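Side-chain contacts in putative xanthine dehydrogenase YAGS fad-binding subunit (Escherichia coli, PDB 5G5G), which probably serves as the molybdenum-bearing subunit of a periplasmic aldehyde oxidase, in which it binds the molybdenum centre and its pterin cytosine dinucleotide: residues C[635-640]-C[700-705]; C[600-605]-C[722-727]; C[593-598]-C[708-713]; C[287-292]-C[362-367]. All blocks are in the same frame, centred on the assembly; numbering follows the deposited sequence. Where two conformers were deposited one is given.

Overall arrangement
All four are buried, apolar contacts that differ in the elements they join. Among the touching residues, Thr-710 of interaction 3 alone is partly exposed. Interactions 1 to 3 belong to one layered body: 1 packs helix 619-638 on helix 698-710, 3 sets the end of that second helix on strand 584-596, and 2 brings the C-terminal loop against the neighbouring strand 602-612. The centres of 2 and 3 lie about 6 Å apart. Interaction 4 packs helix 354-372 on a different sheet and is about 22 Å, centre to centre, from 2. Charge enters at the margins: Arg-713 ties 3 to 4, and the charged residues flanking 2 reach a neighbouring subunit.

Interaction 1 (C[635-640]-C[700-705]); sequences GAALME and AAIANA
Apolar packing carries this contact: Ala-637 and Leu-638 press on Ile-702, whose CG2 methyl is the common point. The CB of Ala-637 sits 3.8 Å from Ile-702 CG2 and 3.9 Å from Ile-702 CD1, so this one methyl lies against both branches of the isoleucine. Leu-638 comes in aslant from the next position, its CD2 3.8 Å from Ile-702 CG2, with CG and CD1 a little farther from the same methyl. With CG1 of Ile-702 anti to the carbonyl carbon (chi1 -62°), CG2 stands anti to the backbone N, where both partners meet it. The two segments belong to helices 619-638 and 698-710, an alpha-helical layer backed by a beta-sheet: Ile-702 also touches Val-591 of strand 584-596. The small side chain of Ala-637 is consistent with the close approach of the helices, its CA 6.6 Å from the CA of Ile-702.

Backbone bonding shapes the turn beside the packing. Gly-635 O accepts from Met-639 N at 3.0 Å and from Glu-640 N at 2.8 Å, the two donors arriving from opposite faces of the carbonyl plane. A CB on Gly-635 would run into OE2 of Glu-640, whose carboxylate is turned to a basic side chain of a neighbouring subunit.

Polar partners lie beyond the interface. Asn-704 ND2 bonds to the carbonyl oxygens of Val-435 and Glu-362.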
loop_
_atom_site.group_PDB
_atom_site.type_symbol
_atom_site.label_atom_id
_atom_site.label_comp_id
_atom_site.label_asym_id
_atom_site.label_seq_id
_atom_site.Cartn_x
_atom_site.Cartn_y
_atom_site.Cartn_z
ATOM N N GLY C 635 -6.408 3.988 6.409
ATOM C CA GLY C 635 -5.235 3.181 6.783
ATOM C C GLY C 635 -4.575 3.658 8.077
ATOM O O GLY C 635 -4.352 2.896 9.042
ATOM N N ALA C 636 -4.271 4.936 8.067
ATOM C CA ALA C 636 -3.643 5.594 9.177
ATOM C C ALA C 636 -4.457 5.499 10.432
ATOM O O ALA C 636 -3.888 5.338 11.531
ATOM C CB ALA C 636 -3.327 7.053 8.835
ATOM N N ALA C 637 -5.778 5.565 10.300
ATOM C CA ALA C 637 -6.625 5.550 11.468
ATOM C C ALA C 637 -6.748 4.147 12.083
ATOM O O ALA C 637 -6.877 4.042 13.327
ATOM C CB ALA C 637 -8.019 6.100 11.169
ATOM N N LEU C 638 -6.815 3.108 11.226
ATOM C CA LEU C 638 -7.300 1.819 11.635
ATOM C C LEU C 638 -6.376 0.636 11.585
ATOM O O LEU C 638 -6.663 -0.388 12.220
ATOM C CB LEU C 638 -8.563 1.469 10.868
ATOM C CG LEU C 638 -9.710 2.435 11.086
ATOM C CD1 LEU C 638 -10.944 2.040 10.330
ATOM C CD2 LEU C 638 -10.091 2.559 12.557
ATOM N N MET C 639 -5.294 0.745 10.840
ATOM C CA MET C 639 -4.470 -0.457 10.585
ATOM C C MET C 639 -2.989 -0.246 10.352
ATOM O O MET C 639 -2.219 -1.176 10.627
ATOM C CB MET C 639 -5.093 -1.256 9.421
ATOM C CG MET C 639 -5.175 -0.473 8.123
ATOM S SD MET C 639 -5.992 -1.347 6.759
ATOM C CE MET C 639 -7.716 -1.119 7.141
ATOM N N GLU C 640 -2.550 0.917 9.878
ATOM C CA GLU C 640 -1.150 1.122 9.485
ATOM C C GLU C 640 -0.230 1.428 10.652
ATOM O O GLU C 640 -0.480 2.336 11.475
ATOM C CB GLU C 640 -1.070 2.276 8.503
ATOM C CG GLU C 640 -1.550 1.938 7.149
ATOM C CD GLU C 640 -1.430 3.037 6.106
ATOM O OE1 GLU C 640 -0.355 3.706 6.002
ATOM O OE2 GLU C 640 -2.390 3.203 5.314
ATOM N N ALA C 700 -8.568 11.553 12.115
ATOM C CA ALA C 700 -9.232 11.990 13.343
ATOM C C ALA C 700 -10.747 11.938 13.213
ATOM O O ALA C 700 -11.447 11.684 14.194
ATOM C CB ALA C 700 -8.839 13.389 13.728
ATOM N N ALA C 701 -11.291 12.242 12.036
ATOM C CA ALA C 701 -12.744 12.076 11.866
ATOM C C ALA C 701 -13.153 10.629 12.135
ATOM O O ALA C 701 -14.114 10.408 12.834
ATOM C CB ALA C 701 -13.206 12.502 10.503
ATOM N N ILE C 702 -12.349 9.647 11.687
ATOM C CA ILE C 702 -12.617 8.255 12.032
ATOM C C ILE C 702 -12.494 7.975 13.552
ATOM O O ILE C 702 -13.343 7.310 14.151
ATOM C CB ILE C 702 -11.692 7.344 11.206
ATOM C CG1 ILE C 702 -12.027 7.544 9.714
ATOM C CG2 ILE C 702 -11.804 5.867 11.639
ATOM C CD1 ILE C 702 -10.966 6.919 8.819
ATOM N N ALA C 703 -11.417 8.430 14.163
ATOM C CA ALA C 703 -11.256 8.299 15.614
ATOM C C ALA C 703 -12.434 8.891 16.403
ATOM O O ALA C 703 -12.948 8.236 17.316
ATOM C CB ALA C 703 -9.958 8.957 16.080
ATOM N N ASN C 704 -12.873 10.091 16.010
ATOM C CA ASN C 704 -13.971 10.755 16.654
ATOM C C ASN C 704 -15.289 9.947 16.464
ATOM O O ASN C 704 -16.126 9.905 17.350
ATOM C CB ASN C 704 -14.089 12.147 16.116
ATOM C CG ASN C 704 -12.930 13.076 16.576
ATOM O OD1 ASN C 704 -12.250 12.819 17.553
ATOM N ND2 ASN C 704 -12.767 14.162 15.892
ATOM N N ALA C 705 -15.454 9.333 15.295
ATOM C CA ALA C 705 -16.604 8.449 15.019
ATOM C C ALA C 705 -16.557 7.201 15.865
ATOM O O ALA C 705 -17.580 6.746 16.345
ATOM C CB ALA C 705 -16.683 8.091 13.513
#

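Interaction 2 (C[600-605]-C[722-727]); sequences GEVRVR and DKLLDK
The beta-hairpin of strands 584-596 and 602-612 is met by the C-terminal loop where Gly-600 in the turn and Val-602 at the start of the second strand face Leu-724 and Leu-725. Leu-724 does most of the touching with one methyl: CD1 lies 3.7 Å from Gly-600 O and 3.9 Å from Val-602 CG2. The valine and leucine side chains run at about a right angle to each other, so they meet over a single pair of methyl groups. Val-602 has CG1 anti to its backbone N (chi1 -171°), which turns CG2 to the loop and directs CG1 to Leu-638 of helix 619-638. Leu-725 closes from the side, its CD1 4.3 Å from Gly-600 N. Gly-600 takes a positive phi, a conformation that favours glycine, and the two leucines lie against its backbone.

Within this sheet and helix layer, Leu-724 also rests on Val-706 of helix 698-710 and on Val-714, so the loop covers a corner between strand and helix.

Charged residues alternate with this apolar face: Glu-601, just before the strand, and Arg-603 on it. Arg-603 NH2 makes a salt bridge to Glu-601 OE2 at 3.2 Å, and Glu-601 CB lies against one face of the guanidinium, toward its rim. NH1 of Arg-603 gives a bent hydrogen bond of 3.0 Å to Val-602 O, reaching it from well above the carbonyl plane. Both Arg-603 and Glu-601 bond to the backbone of a neighbouring subunit as well.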
loop_
_atom_site.group_PDB
_atom_site.type_symbol
_atom_site.label_atom_id
_atom_site.label_comp_id
_atom_site.label_asym_id
_atom_site.label_seq_id
_atom_site.Cartn_x
_atom_site.Cartn_y
_atom_site.Cartn_z
ATOM N N GLY C 600 -14.783 -5.839 18.628
ATOM C CA GLY C 600 -14.088 -4.552 18.495
ATOM C C GLY C 600 -13.573 -4.162 17.130
ATOM O O GLY C 600 -12.918 -3.113 16.977
ATOM N N GLU C 601 -13.841 -4.982 16.114
ATOM C CA GLU C 601 -13.426 -4.703 14.760
ATOM C C GLU C 601 -14.079 -3.422 14.254
ATOM O O GLU C 601 -15.241 -3.203 14.522
ATOM C CB GLU C 601 -13.830 -5.848 13.804
ATOM C CG GLU C 601 -13.022 -7.113 13.981
ATOM C CD GLU C 601 -13.689 -8.326 13.343
ATOM O OE1 GLU C 601 -14.779 -8.726 13.851
ATOM O OE2 GLU C 601 -13.044 -8.867 12.403
ATOM N N VAL C 602 -13.295 -2.571 13.621
ATOM C CA VAL C 602 -13.760 -1.280 13.141
ATOM C C VAL C 602 -13.917 -1.311 11.627
ATOM O O VAL C 602 -12.982 -1.676 10.897
ATOM C CB VAL C 602 -12.828 -0.132 13.544
ATOM C CG1 VAL C 602 -13.478 1.185 13.213
ATOM C CG2 VAL C 602 -12.489 -0.186 15.013
ATOM N N ARG C 603 -15.079 -0.872 11.155
ATOM C CA ARG C 603 -15.380 -0.921 9.715
ATOM C C ARG C 603 -16.051 0.420 9.370
ATOM O O ARG C 603 -17.022 0.857 10.032
ATOM C CB ARG C 603 -16.303 -2.109 9.370
ATOM C CG ARG C 603 -15.696 -3.476 9.678
ATOM C CD ARG C 603 -14.615 -3.909 8.716
ATOM N NE ARG C 603 -14.111 -5.211 9.128
ATOM C CZ ARG C 603 -12.977 -5.455 9.797
ATOM N NH1 ARG C 603 -12.125 -4.497 10.135
ATOM N NH2 ARG C 603 -12.653 -6.710 10.093
ATOM N N VAL C 604 -15.514 1.082 8.375
ATOM C CA VAL C 604 -16.072 2.351 7.970
ATOM C C VAL C 604 -17.292 2.145 7.102
ATOM O O VAL C 604 -17.255 1.381 6.143
ATOM C CB VAL C 604 -15.042 3.209 7.251
ATOM C CG1 VAL C 604 -15.577 4.631 6.966
ATOM C CG2 VAL C 604 -13.779 3.291 8.104
ATOM N N ARG C 605 -18.360 2.880 7.400
ATOM C CA ARG C 605 -19.632 2.763 6.710
ATOM C C ARG C 605 -19.932 3.800 5.647
ATOM O O ARG C 605 -20.573 3.455 4.654
ATOM C CB ARG C 605 -20.769 2.751 7.703
ATOM C CG ARG C 605 -20.741 1.478 8.550
ATOM C CD ARG C 605 -21.482 1.641 9.862
ATOM N NE ARG C 605 -22.925 1.852 9.677
ATOM C CZ ARG C 605 -23.867 0.904 9.736
ATOM N NH1 ARG C 605 -23.562 -0.347 9.976
ATOM N NH2 ARG C 605 -25.139 1.245 9.596
ATOM N N ASP C 722 -7.884 -4.249 19.878
ATOM C CA ASP C 722 -7.268 -4.494 21.177
ATOM C C ASP C 722 -7.211 -3.241 22.048
ATOM O O ASP C 722 -7.085 -3.373 23.260
ATOM C CB ASP C 722 -5.901 -5.125 21.033
ATOM C CG ASP C 722 -5.021 -4.394 20.064
ATOM O OD1 ASP C 722 -5.450 -3.982 18.955
ATOM O OD2 ASP C 722 -3.839 -4.244 20.412
ATOM N N LYS C 723 -7.394 -2.059 21.467
ATOM C CA LYS C 723 -7.466 -0.821 22.234
ATOM C C LYS C 723 -8.890 -0.493 22.704
ATOM O O LYS C 723 -9.122 0.453 23.501
ATOM C CB LYS C 723 -6.894 0.304 21.376
ATOM C CG LYS C 723 -5.433 0.085 21.091
ATOM C CD LYS C 723 -4.819 1.156 20.199
ATOM C CE LYS C 723 -3.372 0.757 19.954
ATOM N NZ LYS C 723 -2.600 1.620 19.062
ATOM N N LEU C 724 -9.858 -1.279 22.238
ATOM C CA LEU C 724 -11.275 -1.070 22.550
ATOM C C LEU C 724 -11.887 -2.173 23.374
ATOM O O LEU C 724 -12.814 -1.924 24.187
ATOM C CB LEU C 724 -12.070 -0.999 21.231
ATOM C CG LEU C 724 -11.679 0.033 20.178
ATOM C CD1 LEU C 724 -12.566 -0.043 18.925
ATOM C CD2 LEU C 724 -11.790 1.428 20.761
ATOM N N LEU C 725 -11.378 -3.392 23.191
ATOM C CA LEU C 725 -12.100 -4.613 23.593
ATOM C C LEU C 725 -12.603 -4.617 25.054
ATOM O O LEU C 725 -13.759 -4.936 25.343
ATOM C CB LEU C 725 -11.166 -5.812 23.341
ATOM C CG LEU C 725 -11.750 -7.204 23.223
ATOM C CD1 LEU C 725 -12.762 -7.280 22.098
ATOM C CD2 LEU C 725 -10.596 -8.153 22.932
ATOM N N ASP C 726 -11.739 -4.268 25.985
ATOM C CA ASP C 726 -12.133 -4.329 27.397
ATOM C C ASP C 726 -13.070 -3.199 27.881
ATOM O O ASP C 726 -13.406 -3.193 29.061
ATOM C CB ASP C 726 -10.914 -4.503 28.326
ATOM C CG ASP C 726 -10.051 -3.250 28.437
ATOM O OD1 ASP C 726 -10.410 -2.204 27.870
ATOM O OD2 ASP C 726 -8.975 -3.333 29.088
ATOM N N LYS C 727 -13.488 -2.279 27.011
ATOM C CA LYS C 727 -14.564 -1.300 27.350
ATOM C C LYS C 727 -15.836 -1.363 26.469
ATOM O O LYS C 727 -16.685 -0.472 26.558
ATOM C CB LYS C 727 -13.980 0.122 27.424
ATOM C CG LYS C 727 -12.985 0.283 28.591
ATOM C CD LYS C 727 -12.356 1.672 28.781
ATOM C CE LYS C 727 -11.379 2.052 27.657
ATOM N NZ LYS C 727 -10.002 1.466 27.737
#

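Interaction 3 (C[593-598]-C[708-713]); sequences VGVHSA and NATGIR
Two torsions set the meeting of Val-595 and Thr-710. Val-595 places CG1 anti to the backbone N (chi1 177°), and Thr-710 holds OG1 between backbone N and carbonyl carbon (chi1 59°), which sends its CG2 methyl to the strand. CG2 of Thr-710 comes 3.8 Å from Val-595 CG1 and 3.9 Å from Val-595 CB, with the two side chains crossing at about a right angle. Val-595 CG2 touches the same threonine methyl and also lies 4.1 Å from Ala-709 CB. Val-593 CG2 flanks Ala-709 CB at 4.3 Å, so the alanine is placed against two valines two residues apart on one strand.

This is helix-on-sheet packing. Strand 584-596 is hydrogen-bonded to strands 429-441 and 602-612, and its alternate residues 593 and 595 meet the last turn of helix 698-710. Beyond that turn, Gly-711 takes a positive phi as the chain leaves the helix.

The hydroxyl of Thr-710 is held at that same helix end. OG1 donates to Val-706 O, one turn back in the helix, and accepts from Ile-712 N at 3.1 Å, forming an ST turn. With an alanine here, the loss of methyl and hydroxyl together would probably open a gap beside Val-595 and leave Ile-712 N without this acceptor.

At the end of the strand, His-596 ND1 accepts from Ala-598 N at 3.1 Å, the donor tilted out of the ring plane, and the ring meets Trp-429 edge-to-face.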
loop_
_atom_site.group_PDB
_atom_site.type_symbol
_atom_site.label_atom_id
_atom_site.label_comp_id
_atom_site.label_asym_id
_atom_site.label_seq_id
_atom_site.Cartn_x
_atom_site.Cartn_y
_atom_site.Cartn_z
ATOM N N VAL C 593 -18.897 5.144 11.255
ATOM C CA VAL C 593 -18.212 3.875 11.441
ATOM C C VAL C 593 -19.089 2.879 12.142
ATOM O O VAL C 593 -20.059 3.263 12.844
ATOM C CB VAL C 593 -16.952 3.963 12.311
ATOM C CG1 VAL C 593 -15.984 4.857 11.638
ATOM C CG2 VAL C 593 -17.288 4.463 13.725
ATOM N N GLY C 594 -18.736 1.598 11.999
ATOM C CA GLY C 594 -19.357 0.570 12.800
ATOM C C GLY C 594 -18.239 -0.053 13.640
ATOM O O GLY C 594 -17.121 -0.236 13.142
ATOM N N VAL C 595 -18.549 -0.366 14.892
ATOM C CA VAL C 595 -17.595 -1.066 15.758
ATOM C C VAL C 595 -18.318 -2.322 16.231
ATOM O O VAL C 595 -19.419 -2.253 16.801
ATOM C CB VAL C 595 -17.109 -0.221 16.944
ATOM C CG1 VAL C 595 -16.176 -1.046 17.858
ATOM C CG2 VAL C 595 -16.401 1.061 16.456
ATOM N N HIS C 596 -17.714 -3.465 15.973
ATOM C CA HIS C 596 -18.382 -4.700 16.364
ATOM C C HIS C 596 -18.474 -4.802 17.886
ATOM O O HIS C 596 -17.459 -4.716 18.613
ATOM C CB HIS C 596 -17.710 -5.932 15.736
ATOM C CG HIS C 596 -18.597 -7.131 15.730
ATOM N ND1 HIS C 596 -18.833 -7.872 16.851
ATOM C CD2 HIS C 596 -19.318 -7.705 14.739
ATOM C CE1 HIS C 596 -19.681 -8.846 16.577
ATOM N NE2 HIS C 596 -19.981 -8.774 15.289
ATOM N N SER C 597 -19.686 -4.958 18.395
ATOM C CA SER C 597 -19.899 -4.883 19.846
ATOM C C SER C 597 -19.226 -6.020 20.584
ATOM O O SER C 597 -18.960 -5.891 21.785
ATOM C CB SER C 597 -21.365 -4.804 20.229
ATOM O OG SER C 597 -22.036 -6.008 19.895
ATOM N N ALA C 598 -19.033 -7.147 19.904
ATOM C CA ALA C 598 -18.278 -8.253 20.476
ATOM C C ALA C 598 -16.779 -8.177 20.298
ATOM O O ALA C 598 -16.084 -8.235 21.307
ATOM C CB ALA C 598 -18.786 -9.621 19.999
ATOM N N ASN C 708 -17.671 8.287 19.217
ATOM C CA ASN C 708 -19.115 8.435 19.225
ATOM C C ASN C 708 -19.800 7.044 19.229
ATOM O O ASN C 708 -20.840 6.833 19.864
ATOM C CB ASN C 708 -19.570 9.264 18.034
ATOM C CG ASN C 708 -21.075 9.472 18.006
ATOM O OD1 ASN C 708 -21.781 8.881 17.188
ATOM N ND2 ASN C 708 -21.586 10.266 18.943
ATOM N N ALA C 709 -19.211 6.065 18.550
ATOM C CA ALA C 709 -19.827 4.711 18.569
ATOM C C ALA C 709 -19.747 3.967 19.867
ATOM O O ALA C 709 -20.665 3.192 20.181
ATOM C CB ALA C 709 -19.231 3.852 17.481
ATOM N N THR C 710 -18.642 4.146 20.600
ATOM C CA THR C 710 -18.308 3.301 21.712
ATOM C C THR C 710 -18.211 3.999 23.064
ATOM O O THR C 710 -18.241 3.337 24.079
ATOM C CB THR C 710 -16.942 2.636 21.508
ATOM O OG1 THR C 710 -15.904 3.624 21.353
ATOM C CG2 THR C 710 -16.939 1.758 20.245
ATOM N N GLY C 711 -17.989 5.301 23.067
ATOM C CA GLY C 711 -17.582 6.023 24.246
ATOM C C GLY C 711 -16.123 5.880 24.666
ATOM O O GLY C 711 -15.797 6.254 25.792
ATOM N N ILE C 712 -15.278 5.302 23.824
ATOM C CA ILE C 712 -13.872 5.044 24.149
ATOM C C ILE C 712 -12.963 5.969 23.339
ATOM O O ILE C 712 -12.945 5.926 22.067
ATOM C CB ILE C 712 -13.487 3.564 23.866
ATOM C CG1 ILE C 712 -14.482 2.595 24.493
ATOM C CG2 ILE C 712 -12.010 3.301 24.257
ATOM C CD1 ILE C 712 -14.379 1.175 23.917
ATOM N N ARG C 713 -12.202 6.827 24.044
ATOM C CA ARG C 713 -11.179 7.642 23.390
ATOM C C ARG C 713 -9.895 6.864 23.264
ATOM O O ARG C 713 -9.438 6.258 24.238
ATOM C CB ARG C 713 -10.864 8.882 24.192
ATOM C CG ARG C 713 -11.987 9.861 24.275
ATOM C CD ARG C 713 -12.087 10.681 23.013
ATOM N NE ARG C 713 -13.111 11.698 23.217
ATOM C CZ ARG C 713 -13.608 12.465 22.251
ATOM N NH1 ARG C 713 -13.222 12.332 20.998
ATOM N NH2 ARG C 713 -14.529 13.358 22.559
#

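Interaction 4 (C[287-292]-C[362-367]); sequences QHLRIG and EIAIDE
Ala-364 and Ile-365 on the helix face Leu-289 and Ile-291 on the strand, while the residues around them turn to other partners. Glu-362, at the start of the segment, forms a salt bridge to Arg-380 through OE1 and a hydrogen bond to Tyr-327 through OE2.

Ala-364 comes next and stands nearest the strand. Its CB is 4.0 Å from Ile-291 CD1, and 3.9 Å from Leu-289 CD1 in the conformer given, one of two deposited for this leucine, so the second approach is less certain. The CA atoms of Leu-289 and Ala-364 are 7.1 Å apart, a short spacing suited to a methyl side chain. Here helix 354-372 lies on one face of a mixed beta-sheet in which strand 285-293 runs between strands 299-310 and 174-182. The two axes approach to 9.5 Å with directions 34° apart, so the helix runs roughly along the strand and meets alternate residues of it.

Ile-365 follows, its CB directed to the side of the interface, though CD1 reaches it. Its CG1 is anti to the carbonyl carbon and CD1 folds round at chi2 -64°, which brings CD1 to 4.1 Å from Ile-291 CD1; the two isoleucine side chains stand at about a right angle. Both also touch Ile-299 of the adjacent strand.

Asp-366 OD2 then pairs with Arg-713 in a salt bridge, and Glu-367 ends the segment with a salt bridge to Arg-715 and a hydrogen bond to Tyr-180.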
loop_
_atom_site.group_PDB
_atom_site.type_symbol
_atom_site.label_atom_id
_atom_site.label_comp_id
_atom_site.label_asym_id
_atom_site.label_seq_id
_atom_site.Cartn_x
_atom_site.Cartn_y
_atom_site.Cartn_z
ATOM N N GLN C 287 2.689 13.843 20.817
ATOM C CA GLN C 287 2.198 15.219 20.793
ATOM C C GLN C 287 1.451 15.565 22.077
ATOM O O GLN C 287 0.634 14.763 22.553
ATOM C CB GLN C 287 1.273 15.428 19.624
ATOM C CG GLN C 287 1.907 15.098 18.267
ATOM C CD GLN C 287 0.963 15.340 17.135
ATOM O OE1 GLN C 287 0.403 16.432 16.966
ATOM N NE2 GLN C 287 0.826 14.358 16.311
ATOM N N HIS C 288 1.688 16.762 22.579
ATOM C CA HIS C 288 1.042 17.227 23.814
ATOM C C HIS C 288 0.238 18.486 23.486
ATOM O O HIS C 288 0.818 19.490 23.049
ATOM C CB HIS C 288 2.116 17.480 24.863
ATOM C CG HIS C 288 1.571 17.799 26.213
ATOM N ND1 HIS C 288 2.289 18.503 27.153
ATOM C CD2 HIS C 288 0.374 17.529 26.776
ATOM C CE1 HIS C 288 1.556 18.634 28.254
ATOM N NE2 HIS C 288 0.388 18.046 28.047
ATOM N N LEU C 289 -1.079 18.428 23.706
ATOM C CA LEU C 289 -2.003 19.508 23.376
ATOM C C LEU C 289 -2.706 19.987 24.633
ATOM O O LEU C 289 -3.292 19.175 25.371
ATOM C CB LEU C 289 -3.033 19.020 22.368
ATOM C CG LEU C 289 -2.539 19.129 20.933
ATOM C CD1 LEU C 289 -3.336 18.220 20.014
ATOM C CD2 LEU C 289 -2.655 20.552 20.433
ATOM N N ARG C 290 -2.638 21.296 24.868
ATOM C CA ARG C 290 -3.316 21.926 25.994
ATOM C C ARG C 290 -4.143 23.068 25.381
ATOM O O ARG C 290 -3.571 24.005 24.785
ATOM C CB ARG C 290 -2.323 22.432 27.017
ATOM C CG ARG C 290 -1.388 21.330 27.521
ATOM C CD ARG C 290 -0.219 21.957 28.238
ATOM N NE ARG C 290 -0.626 22.369 29.530
ATOM C CZ ARG C 290 0.017 23.265 30.306
ATOM N NH1 ARG C 290 1.134 23.907 29.882
ATOM N NH2 ARG C 290 -0.458 23.525 31.523
ATOM N N ILE C 291 -5.465 22.955 25.467
ATOM C CA ILE C 291 -6.368 23.940 24.864
ATOM C C ILE C 291 -7.410 24.369 25.873
ATOM O O ILE C 291 -8.044 23.550 26.492
ATOM C CB ILE C 291 -7.083 23.417 23.611
ATOM C CG1 ILE C 291 -6.095 22.599 22.742
ATOM C CG2 ILE C 291 -7.688 24.582 22.843
ATOM C CD1 ILE C 291 -6.669 22.009 21.470
ATOM N N GLY C 292 -7.592 25.688 25.997
ATOM C CA GLY C 292 -8.605 26.245 26.863
ATOM C C GLY C 292 -9.514 27.202 26.157
ATOM O O GLY C 292 -9.081 27.889 25.207
ATOM N N GLU C 362 -7.374 17.358 15.997
ATOM C CA GLU C 362 -8.809 17.197 15.707
ATOM C C GLU C 362 -9.525 16.222 16.651
ATOM O O GLU C 362 -10.732 16.322 16.832
ATOM C CB GLU C 362 -9.006 16.841 14.220
ATOM C CG GLU C 362 -8.543 17.977 13.330
ATOM C CD GLU C 362 -9.359 19.260 13.541
ATOM O OE1 GLU C 362 -10.601 19.198 13.373
ATOM O OE2 GLU C 362 -8.756 20.352 13.856
ATOM N N ILE C 363 -8.767 15.378 17.345
ATOM C CA ILE C 363 -9.351 14.664 18.528
ATOM C C ILE C 363 -9.457 15.639 19.696
ATOM O O ILE C 363 -10.483 15.670 20.363
ATOM C CB ILE C 363 -8.552 13.405 18.966
ATOM C CG1 ILE C 363 -8.477 12.389 17.832
ATOM C CG2 ILE C 363 -9.154 12.804 20.214
ATOM C CD1 ILE C 363 -7.611 11.152 18.105
ATOM N N ALA C 364 -8.395 16.390 19.984
ATOM C CA ALA C 364 -8.379 17.353 21.089
ATOM C C ALA C 364 -9.524 18.340 20.990
ATOM O O ALA C 364 -10.209 18.626 21.976
ATOM C CB ALA C 364 -7.021 18.076 21.211
ATOM N N ILE C 365 -9.801 18.814 19.769
ATOM C CA ILE C 365 -10.902 19.741 19.569
ATOM C C ILE C 365 -12.239 19.036 19.869
ATOM O O ILE C 365 -13.122 19.632 20.483
ATOM C CB ILE C 365 -10.860 20.294 18.113
ATOM C CG1 ILE C 365 -9.659 21.270 17.903
ATOM C CG2 ILE C 365 -12.162 21.005 17.707
ATOM C CD1 ILE C 365 -9.674 22.533 18.711
ATOM N N ASP C 366 -12.396 17.794 19.428
ATOM C CA ASP C 366 -13.586 17.000 19.750
ATOM C C ASP C 366 -13.716 16.870 21.268
ATOM O O ASP C 366 -14.822 17.007 21.804
ATOM C CB ASP C 366 -13.540 15.632 19.089
ATOM C CG ASP C 366 -14.920 14.995 18.972
ATOM O OD1 ASP C 366 -15.787 15.561 18.283
ATOM O OD2 ASP C 366 -15.117 13.913 19.549
ATOM N N GLU C 367 -12.605 16.618 21.967
ATOM C CA GLU C 367 -12.634 16.533 23.451
ATOM C C GLU C 367 -13.039 17.845 24.114
ATOM O O GLU C 367 -13.841 17.850 25.052
ATOM C CB GLU C 367 -11.308 16.045 24.037
ATOM C CG GLU C 367 -10.895 14.637 23.544
ATOM C CD GLU C 367 -9.745 14.032 24.320
ATOM O OE1 GLU C 367 -9.890 14.013 25.555
ATOM O OE2 GLU C 367 -8.749 13.603 23.695
#